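DUF2666 domain-containing protein (Pyrococcus furiosus, PDB 3V68) is of unknown function but belongs to the DUF2666 family and probably binds double-stranded DNA. Local coordinates at residues T9-E13 and E14-G18; E108-K111 and N112-I116; E124-K127 and I128-Y132; E228-K232 and L233-V237. One frame throughout, in Å; residues are numbered along the deposited sequence.

Contact 1: T9-E13 and E14-G18; sequences TAKHE and EWIVG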
loop_
_atom_site.group_PDB
_atom_site.type_symbol
_atom_site.label_atom_id
_atom_site.label_comp_id
_atom_site.label_asym_id
_atom_site.label_seq_id
_atom_site.Cartn_x
_atom_site.Cartn_y
_atom_site.Cartn_z
ATOM N N THR A 9 9.773 -5.188 -12.921
ATOM C CA THR A 9 11.076 -4.525 -12.948
ATOM C C THR A 9 10.890 -3.029 -12.762
ATOM O O THR A 9 9.849 -2.472 -13.120
ATOM C CB THR A 9 11.907 -4.797 -14.243
ATOM O OG1 THR A 9 11.273 -4.202 -15.381
ATOM C CG2 THR A 9 12.101 -6.293 -14.491
ATOM N N ALA A 10 11.898 -2.393 -12.179
ATOM C CA ALA A 10 11.914 -0.950 -12.013
ATOM C C ALA A 10 13.328 -0.459 -12.246
ATOM O O ALA A 10 14.293 -1.104 -11.836
ATOM C CB ALA A 10 11.438 -0.559 -10.622
ATOM N N LYS A 11 13.439 0.676 -12.926
ATOM C CA LYS A 11 14.719 1.322 -13.170
ATOM C C LYS A 11 14.481 2.826 -13.154
ATOM O O LYS A 11 13.810 3.360 -14.032
ATOM C CB LYS A 11 15.303 0.869 -14.511
ATOM C CG LYS A 11 16.594 1.573 -14.906
ATOM C CD LYS A 11 17.153 1.002 -16.201
ATOM C CE LYS A 11 18.341 1.812 -16.696
ATOM N NZ LYS A 11 17.933 3.102 -17.321
ATOM N N HIS A 12 14.994 3.498 -12.129
ATOM C CA HIS A 12 14.877 4.949 -12.029
ATOM C C HIS A 12 15.945 5.493 -11.100
ATOM O O HIS A 12 15.996 5.129 -9.928
ATOM C CB HIS A 12 13.478 5.371 -11.557
ATOM C CG HIS A 12 13.242 6.846 -11.632
ATOM N ND1 HIS A 12 12.570 7.547 -10.654
ATOM C CD2 HIS A 12 13.610 7.759 -12.562
ATOM C CE1 HIS A 12 12.522 8.825 -10.984
ATOM N NE2 HIS A 12 13.147 8.980 -12.137
ATOM N N GLU A 13 16.794 6.368 -11.640
ATOM C CA GLU A 13 18.005 6.816 -10.950
ATOM C C GLU A 13 18.808 5.583 -10.513
ATOM O O GLU A 13 19.169 4.753 -11.351
ATOM C CB GLU A 13 17.676 7.743 -9.763
ATOM C CG GLU A 13 16.698 8.888 -10.068
ATOM C CD GLU A 13 17.311 10.008 -10.897
ATOM O OE1 GLU A 13 18.477 10.381 -10.644
ATOM O OE2 GLU A 13 16.616 10.528 -11.795
ATOM N N GLU A 14 19.050 5.447 -9.211
ATOM C CA GLU A 14 19.830 4.325 -8.680
ATOM C C GLU A 14 18.985 3.128 -8.221
ATOM O O GLU A 14 19.528 2.104 -7.797
ATOM C CB GLU A 14 20.768 4.795 -7.563
ATOM C CG GLU A 14 22.026 5.493 -8.073
ATOM C CD GLU A 14 22.980 5.885 -6.958
ATOM O OE1 GLU A 14 22.605 6.728 -6.113
ATOM O OE2 GLU A 14 24.112 5.355 -6.934
ATOM N N TRP A 15 17.663 3.259 -8.312
ATOM C CA TRP A 15 16.755 2.156 -8.000
ATOM C C TRP A 15 16.596 1.253 -9.220
ATOM O O TRP A 15 15.962 1.632 -10.206
ATOM C CB TRP A 15 15.396 2.690 -7.518
ATOM C CG TRP A 15 14.392 1.618 -7.162
ATOM C CD1 TRP A 15 14.639 0.444 -6.502
ATOM C CD2 TRP A 15 12.981 1.642 -7.423
ATOM N NE1 TRP A 15 13.471 -0.270 -6.352
ATOM C CE2 TRP A 15 12.441 0.440 -6.910
ATOM C CE3 TRP A 15 12.123 2.558 -8.050
ATOM C CZ2 TRP A 15 11.076 0.130 -7.000
ATOM C CZ3 TRP A 15 10.769 2.250 -8.141
ATOM C CH2 TRP A 15 10.259 1.047 -7.614
ATOM N N ILE A 16 17.203 0.070 -9.156
ATOM C CA ILE A 16 17.145 -0.904 -10.244
ATOM C C ILE A 16 16.929 -2.309 -9.675
ATOM O O ILE A 16 17.844 -2.913 -9.102
ATOM C CB ILE A 16 18.424 -0.869 -11.146
ATOM C CG1 ILE A 16 18.735 0.560 -11.609
ATOM C CG2 ILE A 16 18.245 -1.789 -12.347
ATOM C CD1 ILE A 16 20.172 0.781 -12.079
ATOM N N VAL A 17 15.706 -2.813 -9.820
ATOM C CA VAL A 17 15.348 -4.137 -9.297
ATOM C C VAL A 17 14.499 -4.917 -10.296
ATOM O O VAL A 17 13.908 -4.339 -11.212
ATOM C CB VAL A 17 14.621 -4.076 -7.915
ATOM C CG1 VAL A 17 15.514 -3.443 -6.845
ATOM C CG2 VAL A 17 13.263 -3.358 -8.020
ATOM N N GLY A 18 14.463 -6.234 -10.127
ATOM C CA GLY A 18 13.697 -7.090 -11.030
ATOM C C GLY A 18 13.433 -8.451 -10.431
ATOM O O GLY A 18 14.316 -9.057 -9.817
#
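A tight beta hairpin joins strands 5-12 and 15-20, closed by a type II' turn from His12 to Trp15. The strand segments run antiparallel at 167°. Ala10 with Val17 and His12 with Trp15 are the hydrogen-bonded pairs. The second pair closes the turn. Its bond from His12 N to Trp15 O is 2.8 Å long, and the return bond from Trp15 N to His12 O is 3.0 Å. Between the pairs, Ile16 CA makes a C-H...O contact of 3.3 Å to Ala10 O.

One face of the hairpin carries Ala10, His12, Trp15 and Val17. Here Ala10 CB sits over the six-membered ring of Trp15, 3.6 Å from its centroid, in a CH-pi contact. The torsion of Trp15 (chi1 -180°) sets CG opposite the backbone N, and the indole reaches back over Ala10. On the other face Lys11 and Ile16 lie side by side, with Lys11 CG 4.1 Å from Ile16 CG1.

Trp15 also makes a cation-pi contact with Lys43 of helix 26-43, and Lys11 NZ forms a salt bridge with Asp135. Strand 5-12 pairs on its other edge with strand 136-143, while strand 15-20 is an outer strand of the four-stranded sheet.

Contact 2: E108-K111 and N112-I116; sequences EILK and NELPI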
loop_
_atom_site.group_PDB
_atom_site.type_symbol
_atom_site.label_atom_id
_atom_site.label_comp_id
_atom_site.label_asym_id
_atom_site.label_seq_id
_atom_site.Cartn_x
_atom_site.Cartn_y
_atom_site.Cartn_z
ATOM N N GLU A 108 3.685 3.489 7.744
ATOM C CA GLU A 108 4.993 3.593 8.386
ATOM C C GLU A 108 4.901 3.498 9.907
ATOM O O GLU A 108 5.751 2.872 10.544
ATOM C CB GLU A 108 5.731 4.859 7.937
ATOM C CG GLU A 108 6.113 4.857 6.452
ATOM C CD GLU A 108 6.829 3.583 6.007
ATOM O OE1 GLU A 108 7.926 3.297 6.534
ATOM O OE2 GLU A 108 6.296 2.874 5.126
ATOM N N ILE A 109 3.853 4.086 10.479
ATOM C CA ILE A 109 3.659 4.054 11.935
ATOM C C ILE A 109 3.282 2.657 12.437
ATOM O O ILE A 109 3.698 2.255 13.526
ATOM C CB ILE A 109 2.613 5.108 12.412
ATOM C CG1 ILE A 109 3.110 6.545 12.165
ATOM C CG2 ILE A 109 2.241 4.906 13.891
ATOM C CD1 ILE A 109 4.427 6.921 12.868
ATOM N N LEU A 110 2.518 1.912 11.642
ATOM C CA LEU A 110 1.953 0.645 12.115
ATOM C C LEU A 110 2.640 -0.633 11.653
ATOM O O LEU A 110 2.352 -1.701 12.183
ATOM C CB LEU A 110 0.465 0.563 11.757
ATOM C CG LEU A 110 -0.451 1.650 12.317
ATOM C CD1 LEU A 110 -1.864 1.393 11.835
ATOM C CD2 LEU A 110 -0.396 1.707 13.840
ATOM N N LYS A 111 3.547 -0.538 10.679
ATOM C CA LYS A 111 4.104 -1.749 10.059
ATOM C C LYS A 111 4.894 -2.661 11.003
ATOM O O LYS A 111 4.998 -3.857 10.756
ATOM C CB LYS A 111 4.908 -1.429 8.793
ATOM C CG LYS A 111 6.146 -0.589 9.012
ATOM C CD LYS A 111 6.880 -0.386 7.700
ATOM C CE LYS A 111 8.268 0.177 7.933
ATOM N NZ LYS A 111 8.957 0.463 6.648
ATOM N N ASN A 112 5.438 -2.096 12.076
ATOM C CA ASN A 112 6.100 -2.911 13.091
ATOM C C ASN A 112 5.184 -3.312 14.250
ATOM O O ASN A 112 5.605 -4.056 15.139
ATOM C CB ASN A 112 7.367 -2.217 13.611
ATOM C CG ASN A 112 8.420 -2.031 12.532
ATOM O OD1 ASN A 112 8.693 -2.938 11.742
ATOM N ND2 ASN A 112 9.026 -0.850 12.503
ATOM N N GLU A 113 3.942 -2.826 14.227
ATOM C CA GLU A 113 2.933 -3.126 15.258
ATOM C C GLU A 113 1.915 -4.168 14.777
ATOM O O GLU A 113 1.312 -4.884 15.581
ATOM C CB GLU A 113 2.179 -1.853 15.664
ATOM C CG GLU A 113 3.041 -0.708 16.205
ATOM C CD GLU A 113 3.119 -0.673 17.724
ATOM O OE1 GLU A 113 2.254 -1.275 18.395
ATOM O OE2 GLU A 113 4.047 -0.025 18.248
ATOM N N LEU A 114 1.718 -4.229 13.461
ATOM C CA LEU A 114 0.693 -5.073 12.845
ATOM C C LEU A 114 1.220 -5.721 11.565
ATOM O O LEU A 114 2.183 -5.224 10.977
ATOM C CB LEU A 114 -0.547 -4.234 12.519
ATOM C CG LEU A 114 -1.446 -3.744 13.655
ATOM C CD1 LEU A 114 -2.362 -2.657 13.139
ATOM C CD2 LEU A 114 -2.258 -4.889 14.250
ATOM N N PRO A 115 0.593 -6.831 11.120
ATOM C CA PRO A 115 0.990 -7.415 9.842
ATOM C C PRO A 115 0.444 -6.589 8.670
ATOM O O PRO A 115 -0.582 -6.928 8.068
ATOM C CB PRO A 115 0.376 -8.819 9.891
ATOM C CG PRO A 115 -0.825 -8.663 10.761
ATOM C CD PRO A 115 -0.452 -7.632 11.790
ATOM N N ILE A 116 1.143 -5.496 8.381
ATOM C CA ILE A 116 0.766 -4.552 7.333
ATOM C C ILE A 116 1.418 -4.958 6.012
ATOM O O ILE A 116 0.737 -5.157 5.001
ATOM C CB ILE A 116 1.188 -3.105 7.718
ATOM C CG1 ILE A 116 0.499 -2.643 9.018
ATOM C CG2 ILE A 116 0.935 -2.136 6.564
ATOM C CD1 ILE A 116 -1.030 -2.805 9.039
HETATM O O HOH W 1 5.377 0.333 14.114
HETATM O O HOH W 2 4.257 -5.223 8.484
#
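The flat carbonyl group of Leu110 receives two backbone N-H groups, from Glu113 and Leu114. Glu113 N is 2.8 Å from Leu110 O and stands above the carbonyl plane, 57° out of it. Leu114 N is 2.9 Å from Leu110 O and approaches nearly along the C=O axis. Carbon atoms also lie against this oxygen: Glu113 CB is 3.5 Å from Leu110 O, and Ile116 CG1 is a little farther off. The carboxylate of Glu108 is a second flat group. Glu108 OE1 takes Lys111 NZ on the syn side, 21° out of the plane, in a salt bridge of 3.0 Å. Lys111 has CG between its backbone N and carbonyl carbon (chi1 64°), and the extended chain beyond runs back along the helix to that carboxylate.

Two waters tie the backbone together. One donates to Ile109 O and accepts weakly from Asn112 N. The other donates to Lys111 O at 2.8 Å and accepts from Ile116 N. On the apolar side Leu110 CB meets Ile116 CG1 at 4.2 Å. Leu110 and Leu114 also pack on Leu66 of helix 66-73, and Glu113 OE2 forms a salt bridge with Lys69.

The weak bond from Ile116 N to Leu114 O closes an inverse gamma turn centred on Pro115. The arrangement is thus a helix exit: the chain leaves helix 91-110, turns back over Leu110 and passes into the long connection toward strand 136-143.

Contact 3: E124-K127 and I128-Y132; sequences EGLK and IQPRY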
loop_
_atom_site.group_PDB
_atom_site.type_symbol
_atom_site.label_atom_id
_atom_site.label_comp_id
_atom_site.label_asym_id
_atom_site.label_seq_id
_atom_site.Cartn_x
_atom_site.Cartn_y
_atom_site.Cartn_z
ATOM N N GLU A 124 15.128 -6.511 -3.719
ATOM C CA GLU A 124 16.331 -5.684 -3.572
ATOM C C GLU A 124 17.350 -5.893 -4.684
ATOM O O GLU A 124 18.261 -5.079 -4.859
ATOM C CB GLU A 124 16.992 -5.940 -2.212
ATOM C CG GLU A 124 16.122 -5.596 -1.005
ATOM C CD GLU A 124 15.998 -4.098 -0.753
ATOM O OE1 GLU A 124 16.692 -3.301 -1.420
ATOM O OE2 GLU A 124 15.200 -3.718 0.129
ATOM N N GLY A 125 17.200 -6.987 -5.423
ATOM C CA GLY A 125 18.153 -7.332 -6.469
ATOM C C GLY A 125 17.523 -7.470 -7.837
ATOM O O GLY A 125 16.329 -7.212 -8.019
ATOM N N LEU A 126 18.344 -7.881 -8.796
ATOM C CA LEU A 126 17.917 -8.090 -10.171
ATOM C C LEU A 126 17.940 -9.575 -10.519
ATOM O O LEU A 126 18.926 -10.073 -11.067
ATOM C CB LEU A 126 18.834 -7.319 -11.124
ATOM C CG LEU A 126 18.590 -5.829 -11.340
ATOM C CD1 LEU A 126 19.821 -5.200 -11.972
ATOM C CD2 LEU A 126 17.363 -5.603 -12.214
ATOM N N LYS A 127 16.862 -10.284 -10.186
ATOM C CA LYS A 127 16.735 -11.710 -10.509
ATOM C C LYS A 127 16.741 -11.871 -12.026
ATOM O O LYS A 127 17.382 -12.774 -12.570
ATOM C CB LYS A 127 15.451 -12.287 -9.904
ATOM C CG LYS A 127 15.191 -13.770 -10.194
ATOM C CD LYS A 127 13.846 -14.194 -9.613
ATOM C CE LYS A 127 13.614 -15.696 -9.702
ATOM N NZ LYS A 127 13.301 -16.154 -11.083
ATOM N N ILE A 128 16.000 -10.986 -12.685
ATOM C CA ILE A 128 16.041 -10.822 -14.125
ATOM C C ILE A 128 16.524 -9.406 -14.391
ATOM O O ILE A 128 16.432 -8.540 -13.514
ATOM C CB ILE A 128 14.646 -11.047 -14.772
ATOM C CG1 ILE A 128 13.585 -10.139 -14.128
ATOM C CG2 ILE A 128 14.252 -12.516 -14.670
ATOM C CD1 ILE A 128 12.265 -10.078 -14.875
ATOM N N GLN A 129 17.058 -9.172 -15.586
ATOM C CA GLN A 129 17.464 -7.825 -15.974
ATOM C C GLN A 129 16.218 -6.995 -16.302
ATOM O O GLN A 129 15.164 -7.568 -16.600
ATOM C CB GLN A 129 18.452 -7.862 -17.147
ATOM C CG GLN A 129 17.897 -8.364 -18.477
ATOM C CD GLN A 129 18.805 -8.017 -19.646
ATOM O OE1 GLN A 129 19.196 -8.888 -20.425
ATOM N NE2 GLN A 129 19.154 -6.739 -19.769
ATOM N N PRO A 130 16.320 -5.652 -16.225
ATOM C CA PRO A 130 15.163 -4.814 -16.547
ATOM C C PRO A 130 14.684 -5.040 -17.982
ATOM O O PRO A 130 15.503 -5.197 -18.891
ATOM C CB PRO A 130 15.704 -3.392 -16.377
ATOM C CG PRO A 130 16.838 -3.532 -15.425
ATOM C CD PRO A 130 17.468 -4.843 -15.774
ATOM N N ARG A 131 13.366 -5.062 -18.171
ATOM C CA ARG A 131 12.758 -5.336 -19.478
ATOM C C ARG A 131 13.018 -4.218 -20.500
ATOM O O ARG A 131 12.988 -4.454 -21.709
ATOM C CB ARG A 131 11.252 -5.602 -19.315
ATOM C CG ARG A 131 10.488 -6.007 -20.593
ATOM C CD ARG A 131 11.134 -7.181 -21.337
ATOM N NE ARG A 131 11.023 -8.450 -20.619
ATOM C CZ ARG A 131 10.086 -9.369 -20.845
ATOM N NH1 ARG A 131 9.157 -9.175 -21.774
ATOM N NH2 ARG A 131 10.081 -10.491 -20.141
ATOM N N TYR A 132 13.283 -3.013 -20.004
ATOM C CA TYR A 132 13.521 -1.854 -20.859
ATOM C C TYR A 132 14.843 -1.190 -20.507
ATOM O O TYR A 132 15.249 -1.174 -19.345
ATOM C CB TYR A 132 12.370 -0.852 -20.730
ATOM C CG TYR A 132 11.020 -1.450 -21.060
ATOM C CD1 TYR A 132 10.552 -1.477 -22.373
ATOM C CD2 TYR A 132 10.213 -1.998 -20.058
ATOM C CE1 TYR A 132 9.314 -2.031 -22.683
ATOM C CE2 TYR A 132 8.976 -2.557 -20.360
ATOM C CZ TYR A 132 8.532 -2.570 -21.674
ATOM O OH TYR A 132 7.310 -3.118 -21.981
#
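Leu126 and Pro130 form the close-packed part of this surface loop. Leu126 CD2 touches Pro130 CD at 3.6 Å, and the two side chains cross at about a right angle. The same methyl carbon, Leu126 CD2, lies 3.3 Å from Ile128 O. Leu126 CB comes to 3.6 Å from Ile128 O, so both carbons lie against this oxygen. That carbonyl oxygen is buried by the contact and has no polar partner in the model. Leu126 CG stands opposite the carbonyl carbon (chi1 -81°), which turns the branch toward the proline ring.

The other side is loose. No hydrogen bond crosses between 124-127 and 128-132. Gln129 is exposed and points away from the leucine. Lys127 is exposed as well, and its amine leaves the contact to hydrogen-bond Asn20 OD1.

The backbone of Gly125 and Lys127 bonds to Gly18. Leu126 and Pro130 both lie on Ile16, and Ile128 touches Thr9. This is an irregular loop that pairs with the edge strand 15-20 at Gly18 and then crosses the sheet face carrying Ile16 and Thr9. It is part of the long connection between helix 91-110 and strand 136-143.

Contact 4: E228-K232 and L233-V237; sequences EMLSK and LGLKV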
loop_
_atom_site.group_PDB
_atom_site.type_symbol
_atom_site.label_atom_id
_atom_site.label_comp_id
_atom_site.label_asym_id
_atom_site.label_seq_id
_atom_site.Cartn_x
_atom_site.Cartn_y
_atom_site.Cartn_z
ATOM N N GLU A 228 -8.935 -4.892 7.404
ATOM C CA GLU A 228 -10.347 -4.753 7.747
ATOM C C GLU A 228 -10.535 -4.039 9.083
ATOM O O GLU A 228 -11.383 -3.149 9.199
ATOM C CB GLU A 228 -11.053 -6.113 7.744
ATOM C CG GLU A 228 -12.571 -6.043 7.982
ATOM C CD GLU A 228 -13.339 -5.274 6.915
ATOM O OE1 GLU A 228 -12.823 -5.081 5.796
ATOM O OE2 GLU A 228 -14.491 -4.879 7.197
ATOM N N MET A 229 -9.736 -4.417 10.082
ATOM C CA MET A 229 -9.788 -3.776 11.400
ATOM C C MET A 229 -9.520 -2.275 11.280
ATOM O O MET A 229 -10.265 -1.452 11.819
ATOM C CB MET A 229 -8.792 -4.432 12.362
ATOM C CG MET A 229 -8.780 -3.835 13.768
ATOM S SD MET A 229 -7.687 -2.413 13.957
ATOM C CE MET A 229 -6.087 -3.207 14.020
ATOM N N LEU A 230 -8.466 -1.931 10.547
ATOM C CA LEU A 230 -8.111 -0.530 10.307
ATOM C C LEU A 230 -9.187 0.250 9.547
ATOM O O LEU A 230 -9.411 1.426 9.830
ATOM C CB LEU A 230 -6.761 -0.429 9.592
ATOM C CG LEU A 230 -5.554 -0.891 10.409
ATOM C CD1 LEU A 230 -4.336 -0.973 9.518
ATOM C CD2 LEU A 230 -5.292 -0.013 11.633
ATOM N N SER A 231 -9.870 -0.409 8.614
ATOM C CA SER A 231 -10.923 0.250 7.832
ATOM C C SER A 231 -12.067 0.758 8.714
ATOM O O SER A 231 -12.716 1.758 8.381
ATOM C CB SER A 231 -11.456 -0.681 6.738
ATOM O OG SER A 231 -12.435 -1.566 7.246
ATOM N N LYS A 232 -12.300 0.083 9.838
ATOM C CA LYS A 232 -13.375 0.470 10.756
ATOM C C LYS A 232 -13.063 1.781 11.474
ATOM O O LYS A 232 -13.961 2.434 12.006
ATOM C CB LYS A 232 -13.672 -0.643 11.770
ATOM C CG LYS A 232 -14.111 -1.971 11.162
ATOM C CD LYS A 232 -15.311 -1.821 10.224
ATOM C CE LYS A 232 -15.811 -3.174 9.744
ATOM N NZ LYS A 232 -16.716 -3.042 8.559
ATOM N N LEU A 233 -11.782 2.142 11.497
ATOM C CA LEU A 233 -11.324 3.418 12.045
ATOM C C LEU A 233 -11.138 4.474 10.954
ATOM O O LEU A 233 -10.753 5.612 11.243
ATOM C CB LEU A 233 -10.001 3.224 12.795
ATOM C CG LEU A 233 -10.009 2.652 14.217
ATOM C CD1 LEU A 233 -10.350 1.169 14.230
ATOM C CD2 LEU A 233 -8.653 2.886 14.862
ATOM N N GLY A 234 -11.400 4.095 9.706
ATOM C CA GLY A 234 -11.196 4.977 8.558
ATOM C C GLY A 234 -9.732 5.090 8.176
ATOM O O GLY A 234 -9.319 6.064 7.538
ATOM N N LEU A 235 -8.944 4.097 8.575
ATOM C CA LEU A 235 -7.516 4.092 8.282
ATOM C C LEU A 235 -7.185 3.163 7.127
ATOM O O LEU A 235 -7.818 2.118 6.954
ATOM C CB LEU A 235 -6.717 3.686 9.524
ATOM C CG LEU A 235 -6.745 4.645 10.721
ATOM C CD1 LEU A 235 -6.082 4.011 11.932
ATOM C CD2 LEU A 235 -6.099 5.995 10.401
ATOM N N LYS A 236 -6.184 3.552 6.339
ATOM C CA LYS A 236 -5.724 2.757 5.200
ATOM C C LYS A 236 -4.221 2.598 5.265
ATOM O O LYS A 236 -3.526 3.496 5.735
ATOM C CB LYS A 236 -6.084 3.447 3.884
ATOM C CG LYS A 236 -7.566 3.539 3.591
ATOM C CD LYS A 236 -7.797 4.376 2.349
ATOM C CE LYS A 236 -9.239 4.298 1.879
ATOM N NZ LYS A 236 -9.421 5.010 0.582
ATOM N N VAL A 237 -3.722 1.468 4.768
ATOM C CA VAL A 237 -2.277 1.241 4.674
ATOM C C VAL A 237 -1.824 1.049 3.226
ATOM O O VAL A 237 -0.626 0.901 2.949
ATOM C CB VAL A 237 -1.796 0.055 5.547
ATOM C CG1 VAL A 237 -1.889 0.398 7.033
ATOM C CG2 VAL A 237 -2.559 -1.238 5.217
#
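Leu230 O is gripped by two backbone N-H groups, those of Leu233 and Leu235. Both bonds are 3.0 Å long, Leu233 N to Leu230 O and Leu235 N to Leu230 O, and the donors reach the oxygen from opposite faces of its carbonyl plane. Gly234 N bonds to Ser231 O at 3.0 Å, from well above the plane of that carbonyl. With the bond from Leu235 N this makes a Schellman motif, and Gly234 turns the chain with a positive phi of 77°.

Apolar side chains pack beside the turn. Leu230 CG lies opposite the carbonyl carbon (chi1 -67°), and its two methyls meet Val237 and Leu235. Leu230 CD1 is 3.7 Å from Val237 CG1, crossing at about a right angle. Leu230 CD2 lies 4.1 Å from Leu235 CD1. Leu233 CD1 rests 3.6 Å from Met229 O. On the polar side Ser231 OG donates to Glu228 O at 2.7 Å. Lys232 NZ forms a salt bridge with Glu228 OE2, the hydrogen bond within it being weak.

Leu233 and Leu235 also pack on Leu70 of helix 66-73. The chemistry implies a capped helix C-terminus, in which loop amides satisfy carbonyls that have no further helical donors.

Along the chain the contacts come in the order 1, 2, 3, 4. They form two pairs in space. Contacts 1 and 3 have centres 8 Å apart and touch at the outer edge of strand 15-20. There Gly18 O is 2.9 Å from Lys127 N, a probable hydrogen bond, and Leu126 CD2 lies 3.5 Å from Val17 C. Contacts 2 and 4 have centres 13 Å apart and bring together the exits of helices 91-110 and 219-231. Ile116 CG2 packs on Val237 CB at 3.6 Å, and Leu110 CD1 on Leu230 CD2 at 3.7 Å. Contacts 3 and 4 lie on opposite sides of the chain's centre, 34 Å between centres. Contact 2 lies in the first DUF2666 region and contact 4 in the second, so this packing joins the two.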